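PDB 3U6G: lipoprotein from Bacteroides vulgatus, which is of unknown function but has an immunoglobulin-like fold and, as a lipoprotein, is probably anchored to a membrane through its N-terminal end. Local coordinates for the interface of chains A and B. Residues are numbered along the deposited sequence; one frame, centred on the assembly and turned at random. Chains: chain A/B, uncharacterized protein DUF4425.

Contact 1: the interface of chains A and B. Residues chain A 28, 75-76; chain B 30-31, 71, 73.
A:Ala75 and B:Thr73 meet methyl to methyl across the interface, with CB of A:Ala75 lying 3.5 Å from CG2 of B:Thr73. The two groups differ in their approach. On the A:Ala75 side the contact is nearly end-on, the angle CA-CB...CG2 being about 160°, whereas the threonine methyl is met from the flank of its CB-CG2 bond. The threonine torsion explains which branch does the touching: with the hydroxyl OG1 anti to the backbone N (chi1 -166°), CG2 sits between the backbone N and the carbonyl carbon and is the branch nearer to A:Ala75. OG1 of B:Thr73 is farther off, about 4.3 Å from CB of A:Ala75. The surfaces hidden, 37 Å² on A:Ala75 and 30 Å² on B:Thr73, exceed those of the other residues in this patch and mark this pair as its apolar centre.

A second, more polar approach runs beside it. The side chain of A:Ser28 reaches toward the backbone of B:Gly30, where OG comes 3.4 Å from CA. Because a glycine has no side chain, the serine hydroxyl rests directly against the main chain. The same hydroxyl lies 2.6 Å from water 1, which in turn lies 2.8 Å from the carbonyl O of B:Gly31. The bend at the water, OG to water to carbonyl O, is about 127°, so one molecule can serve both groups, and this bridge links strand 24-33 of one chain to strand 24-33 of the other.

The third approach is looser. B:Phe71 presents one corner of its ring to the backbone of A:Gly76, and only 11 Å² of the phenylalanine is hidden here. Both chains are copies of one protein related by a two-fold axis, so the whole arrangement recurs with the chains exchanged, although this dimer may be a product of the crystal. At the phenylalanine corner, ring atom CE2 sits 4.0 Å from the carbonyl O of A:Gly76.

Contact 2: the interface of chains A and B. Residues chain A 77, 79, 115-116, 118; chain B 5, 32, 70-71.
A:Thr118 and B:Phe71 form a CH-pi contact, their side chains coming from opposite directions. The threonine methyl CG2 lies over one face of the ring, 3.8 Å from its centroid. It is displaced toward the rim, where CD1 of B:Phe71 is 3.5 Å from CG2 of A:Thr118. The ring is carried out from its strand with CG anti to the backbone N (chi1 173°), which sets that face beneath the methyl. Another corner of the ring, CD2, touches CB of A:Ser77 at 4.0 Å. Replacing the B:Phe71 ring with the methyl of an alanine is likely to deprive A:Thr118 CG2 of its aromatic face and open a gap beside A:Ser77.

An apolar, aliphatic-to-aromatic contact joins A:Ile116 and B:Phe70, two side chains that slide past each other in opposite directions. The end of the isoleucine, CD1, lies 3.6 Å from ring atom CD1 of B:Phe70, and reaches CE1 nearly as closely. B:Phe70 hides 43 Å², more than any other residue in the patch, and its neighbours on chain A lie along one side of the ring, from A:Ile116 to A:Ser79.

Ring-to-ring contact occurs within chain B. The CE2 corner of B:Phe70 stands 4.0 Å above the centre of the B:Phe5 ring; B:Phe5, itself in contact with chain A, packs its face against B:Phe70 and may help to hold that ring in place. A:Ser79 fits against both rings: its CB is 3.8 Å from CE1 of B:Phe5, while CB and OG lie alongside the CZ end of B:Phe70 with the C-O bond pointing across it.

Contacts of polar atoms with the rings complete the patch. This dimer interface, observed in the crystal and perhaps not the biological one, has here an aromatic side on chain B and small or branched residues on chain A. OG of A:Ser79 lies off the plane of the B:Phe70 ring, 3.6 Å from CZ. The carbonyl O of A:Leu115 instead meets the B:Phe5 edge in the ring plane, 3.5 Å from CE1.

Contact 1: the interface of chains A and B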
ATOM      1  N   SER A  28       1.099  -4.939  -3.132  1.00 15.87           N
ATOM      2  CA  SER A  28       1.608  -4.698  -1.790  0.50 17.23           C
ATOM      3  C   SER A  28       0.411  -4.590  -0.860  1.00 16.12           C
ATOM      4  O   SER A  28      -0.560  -3.894  -1.151  1.00 17.75           O
ATOM      5  CB  SER A  28       2.455  -3.434  -1.739  0.50 20.36           C
ATOM      6  OG  SER A  28       3.737  -3.687  -2.292  0.50 21.00           O
ATOM      7  N   ALA A  75      -2.419  -2.333  -2.723  1.00 15.49           N
ATOM      8  CA  ALA A  75      -2.022  -1.502  -3.864  1.00 17.20           C
ATOM      9  C   ALA A  75      -1.360  -2.371  -4.900  1.00 17.73           C
ATOM     10  O   ALA A  75      -0.526  -3.207  -4.589  1.00 20.90           O
ATOM     11  CB  ALA A  75      -1.067  -0.379  -3.429  1.00 21.39           C
ATOM     12  N   GLY A  76      -1.731  -2.181  -6.153  1.00 19.39           N
ATOM     13  CA  GLY A  76      -1.201  -3.018  -7.202  1.00 22.03           C
ATOM     14  C   GLY A  76      -0.763  -2.279  -8.444  1.00 19.27           C
ATOM     15  O   GLY A  76      -1.169  -1.152  -8.698  1.00 18.18           O
TER
ATOM     16  N   GLY B  30       5.466  -0.234  -0.678  1.00 13.76           N
ATOM     17  CA  GLY B  30       5.887  -1.175  -1.687  1.00 14.20           C
ATOM     18  C   GLY B  30       5.987  -0.472  -3.032  1.00 14.60           C
ATOM     19  O   GLY B  30       5.496   0.650  -3.213  1.00 16.48           O
ATOM     20  N   GLY B  31       6.643  -1.126  -3.975  1.00 13.20           N
ATOM     21  CA  GLY B  31       6.745  -0.598  -5.326  1.00 14.10           C
ATOM     22  C   GLY B  31       6.811  -1.713  -6.324  1.00 13.03           C
ATOM     23  O   GLY B  31       6.687  -2.895  -5.961  1.00 13.28           O
ATOM     24  N   PHE B  71       6.789   2.390 -10.086  1.00 13.97           N
ATOM     25  CA  PHE B  71       5.695   2.656  -9.166  1.00 13.65           C
ATOM     26  C   PHE B  71       6.157   2.489  -7.739  1.00 14.78           C
ATOM     27  O   PHE B  71       6.919   1.581  -7.447  1.00 14.09           O
ATOM     28  CB  PHE B  71       4.551   1.676  -9.453  1.00 15.48           C
ATOM     29  CG  PHE B  71       3.402   1.711  -8.478  1.00 16.01           C
ATOM     30  CD1 PHE B  71       2.612   2.843  -8.344  1.00 19.41           C
ATOM     31  CD2 PHE B  71       3.079   0.576  -7.743  1.00 19.10           C
ATOM     32  CE1 PHE B  71       1.524   2.857  -7.479  1.00 19.75           C
ATOM     33  CE2 PHE B  71       1.995   0.565  -6.886  1.00 20.33           C
ATOM     34  CZ  PHE B  71       1.224   1.711  -6.741  1.00 20.54           C
ATOM     35  N   THR B  73       4.286   3.103  -3.605  1.00 15.85           N
ATOM     36  CA  THR B  73       3.159   3.542  -2.852  1.00 15.70           C
ATOM     37  C   THR B  73       3.390   3.388  -1.344  1.00 17.50           C
ATOM     38  O   THR B  73       4.130   2.519  -0.895  1.00 16.91           O
ATOM     39  CB  THR B  73       1.895   2.821  -3.308  1.00 21.60           C
ATOM     40  OG1 THR B  73       0.748   3.501  -2.789  1.00 24.49           O
ATOM     41  CG2 THR B  73       1.913   1.383  -2.862  1.00 24.62           C
TER
HETATM   42  O   HOH W   1       4.585  -4.145  -4.695  1.00 36.93           O

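Contact 2: the interface of chains A and B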
ATOM      1  N   SER A  77       0.088  -2.958  -9.203  1.00 18.99           N
ATOM      2  CA  SER A  77       0.447  -2.472 -10.525  0.50 17.18           C
ATOM      3  C   SER A  77       0.280  -3.582 -11.529  1.00 19.47           C
ATOM      4  O   SER A  77       0.478  -4.766 -11.244  1.00 17.64           O
ATOM      5  CB  SER A  77       1.878  -1.940 -10.586  0.50 18.18           C
ATOM      6  OG  SER A  77       2.795  -2.998 -10.450  0.50 19.07           O
ATOM      7  N   SER A  79       1.305  -4.268 -15.605  1.00 20.04           N
ATOM      8  CA  SER A  79       2.129  -3.786 -16.696  1.00 22.44           C
ATOM      9  C   SER A  79       2.246  -4.809 -17.818  1.00 23.01           C
ATOM     10  O   SER A  79       2.088  -6.011 -17.600  1.00 21.41           O
ATOM     11  CB  SER A  79       3.511  -3.405 -16.173  1.00 19.83           C
ATOM     12  OG  SER A  79       4.151  -4.526 -15.587  1.00 22.12           O
ATOM     13  N   LEU A 115       2.033  -0.633 -21.372  1.00 27.27           N
ATOM     14  CA  LEU A 115       0.900  -0.509 -20.446  1.00 25.54           C
ATOM     15  C   LEU A 115       1.423  -0.498 -19.012  1.00 23.47           C
ATOM     16  O   LEU A 115       2.156  -1.395 -18.620  1.00 21.46           O
ATOM     17  CB  LEU A 115      -0.083  -1.668 -20.634  1.00 26.22           C
ATOM     18  CG  LEU A 115      -1.403  -1.638 -19.839  1.00 27.53           C
ATOM     19  CD1 LEU A 115      -2.529  -2.257 -20.652  1.00 31.55           C
ATOM     20  CD2 LEU A 115      -1.308  -2.332 -18.483  1.00 25.53           C
ATOM     21  N   ILE A 116       1.067   0.548 -18.273  1.00 22.34           N
ATOM     22  CA  ILE A 116       1.347   0.643 -16.845  0.50 20.12           C
ATOM     23  C   ILE A 116       0.113   1.225 -16.165  1.00 18.77           C
ATOM     24  O   ILE A 116      -0.271   2.374 -16.431  1.00 20.73           O
ATOM     25  CB  ILE A 116       2.611   1.512 -16.545  0.50 22.97           C
ATOM     26  CG1 ILE A 116       2.694   1.865 -15.054  0.50 21.39           C
ATOM     27  CG2 ILE A 116       2.620   2.788 -17.391  0.50 22.58           C
ATOM     28  CD1 ILE A 116       2.707   0.666 -14.136  0.50 24.41           C
ATOM     29  N   THR A 118      -2.228   1.261 -12.256  1.00 18.35           N
ATOM     30  CA  THR A 118      -2.179   0.976 -10.828  1.00 17.30           C
ATOM     31  C   THR A 118      -3.584   0.960 -10.249  1.00 18.71           C
ATOM     32  O   THR A 118      -4.526   1.497 -10.840  1.00 20.59           O
ATOM     33  CB  THR A 118      -1.290   2.007 -10.081  1.00 21.63           C
ATOM     34  OG1 THR A 118      -1.868   3.324 -10.156  1.00 24.22           O
ATOM     35  CG2 THR A 118       0.120   2.013 -10.652  1.00 22.12           C
TER
ATOM     36  N   PHE B   5       9.771   0.452 -20.473  1.00 28.02           N
ATOM     37  CA  PHE B   5       9.099   1.257 -19.458  1.00 22.39           C
ATOM     38  C   PHE B   5       9.947   2.462 -19.060  1.00 23.53           C
ATOM     39  O   PHE B   5      11.186   2.380 -19.069  1.00 25.19           O
ATOM     40  CB  PHE B   5       8.848   0.410 -18.218  1.00 20.84           C
ATOM     41  CG  PHE B   5       7.926  -0.748 -18.447  1.00 22.83           C
ATOM     42  CD1 PHE B   5       6.550  -0.551 -18.504  1.00 26.20           C
ATOM     43  CD2 PHE B   5       8.420  -2.037 -18.580  1.00 26.59           C
ATOM     44  CE1 PHE B   5       5.691  -1.612 -18.703  1.00 26.49           C
ATOM     45  CE2 PHE B   5       7.563  -3.101 -18.781  1.00 26.32           C
ATOM     46  CZ  PHE B   5       6.198  -2.890 -18.842  1.00 24.68           C
ATOM     47  N   ALA B  32       6.986  -1.345  -7.592  1.00 13.41           N
ATOM     48  CA  ALA B  32       6.990  -2.338  -8.654  1.00 13.56           C
ATOM     49  C   ALA B  32       7.966  -1.964  -9.747  1.00 13.28           C
ATOM     50  O   ALA B  32       8.217  -0.775 -10.020  1.00 13.30           O
ATOM     51  CB  ALA B  32       5.586  -2.536  -9.248  1.00 16.08           C
ATOM     52  N   PHE B  70       8.921   1.574 -11.606  1.00 14.04           N
ATOM     53  CA  PHE B  70       7.936   2.457 -12.243  1.00 15.35           C
ATOM     54  C   PHE B  70       6.744   2.797 -11.351  1.00 14.86           C
ATOM     55  O   PHE B  70       5.826   3.487 -11.781  1.00 16.22           O
ATOM     56  CB  PHE B  70       7.503   1.927 -13.627  1.00 15.88           C
ATOM     57  CG  PHE B  70       7.036   0.485 -13.652  1.00 16.52           C
ATOM     58  CD1 PHE B  70       5.992   0.046 -12.873  1.00 20.34           C
ATOM     59  CD2 PHE B  70       7.646  -0.427 -14.494  1.00 19.02           C
ATOM     60  CE1 PHE B  70       5.572  -1.294 -12.934  1.00 19.16           C
ATOM     61  CE2 PHE B  70       7.223  -1.730 -14.556  1.00 20.65           C
ATOM     62  CZ  PHE B  70       6.199  -2.163 -13.759  1.00 17.18           C
ATOM     63  N   PHE B  71       6.789   2.390 -10.086  1.00 13.97           N
ATOM     64  CA  PHE B  71       5.695   2.656  -9.166  1.00 13.65           C
ATOM     65  C   PHE B  71       6.157   2.489  -7.739  1.00 14.78           C
ATOM     66  O   PHE B  71       6.919   1.581  -7.447  1.00 14.09           O
ATOM     67  CB  PHE B  71       4.551   1.676  -9.453  1.00 15.48           C
ATOM     68  CG  PHE B  71       3.402   1.711  -8.478  1.00 16.01           C
ATOM     69  CD1 PHE B  71       2.612   2.843  -8.344  1.00 19.41           C
ATOM     70  CD2 PHE B  71       3.079   0.576  -7.743  1.00 19.10           C
ATOM     71  CE1 PHE B  71       1.524   2.857  -7.479  1.00 19.75           C
ATOM     72  CE2 PHE B  71       1.995   0.565  -6.886  1.00 20.33           C
ATOM     73  CZ  PHE B  71       1.224   1.711  -6.741  1.00 20.54           C
TER

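The C-alpha centres of contact 1 and contact 2 are about 9 Å apart, and B:Phe71 belongs to both. On chain A the two also follow one another along strand 71-80, and on chain B both draw on strand 24-33. Contact 2 adds strand 115-122 of chain A and loop residues of chain B, and it hides more surface, 222 Å² against 128 Å². B:Phe71, together with the run of strand 71-80 on chain A, joins the two patches as neighbouring parts of one interface, water-bridged at contact 1 and richer in aromatic groups at contact 2. The two-fold axis repeats both, which is consistent with a symmetric dimer but does not prove one.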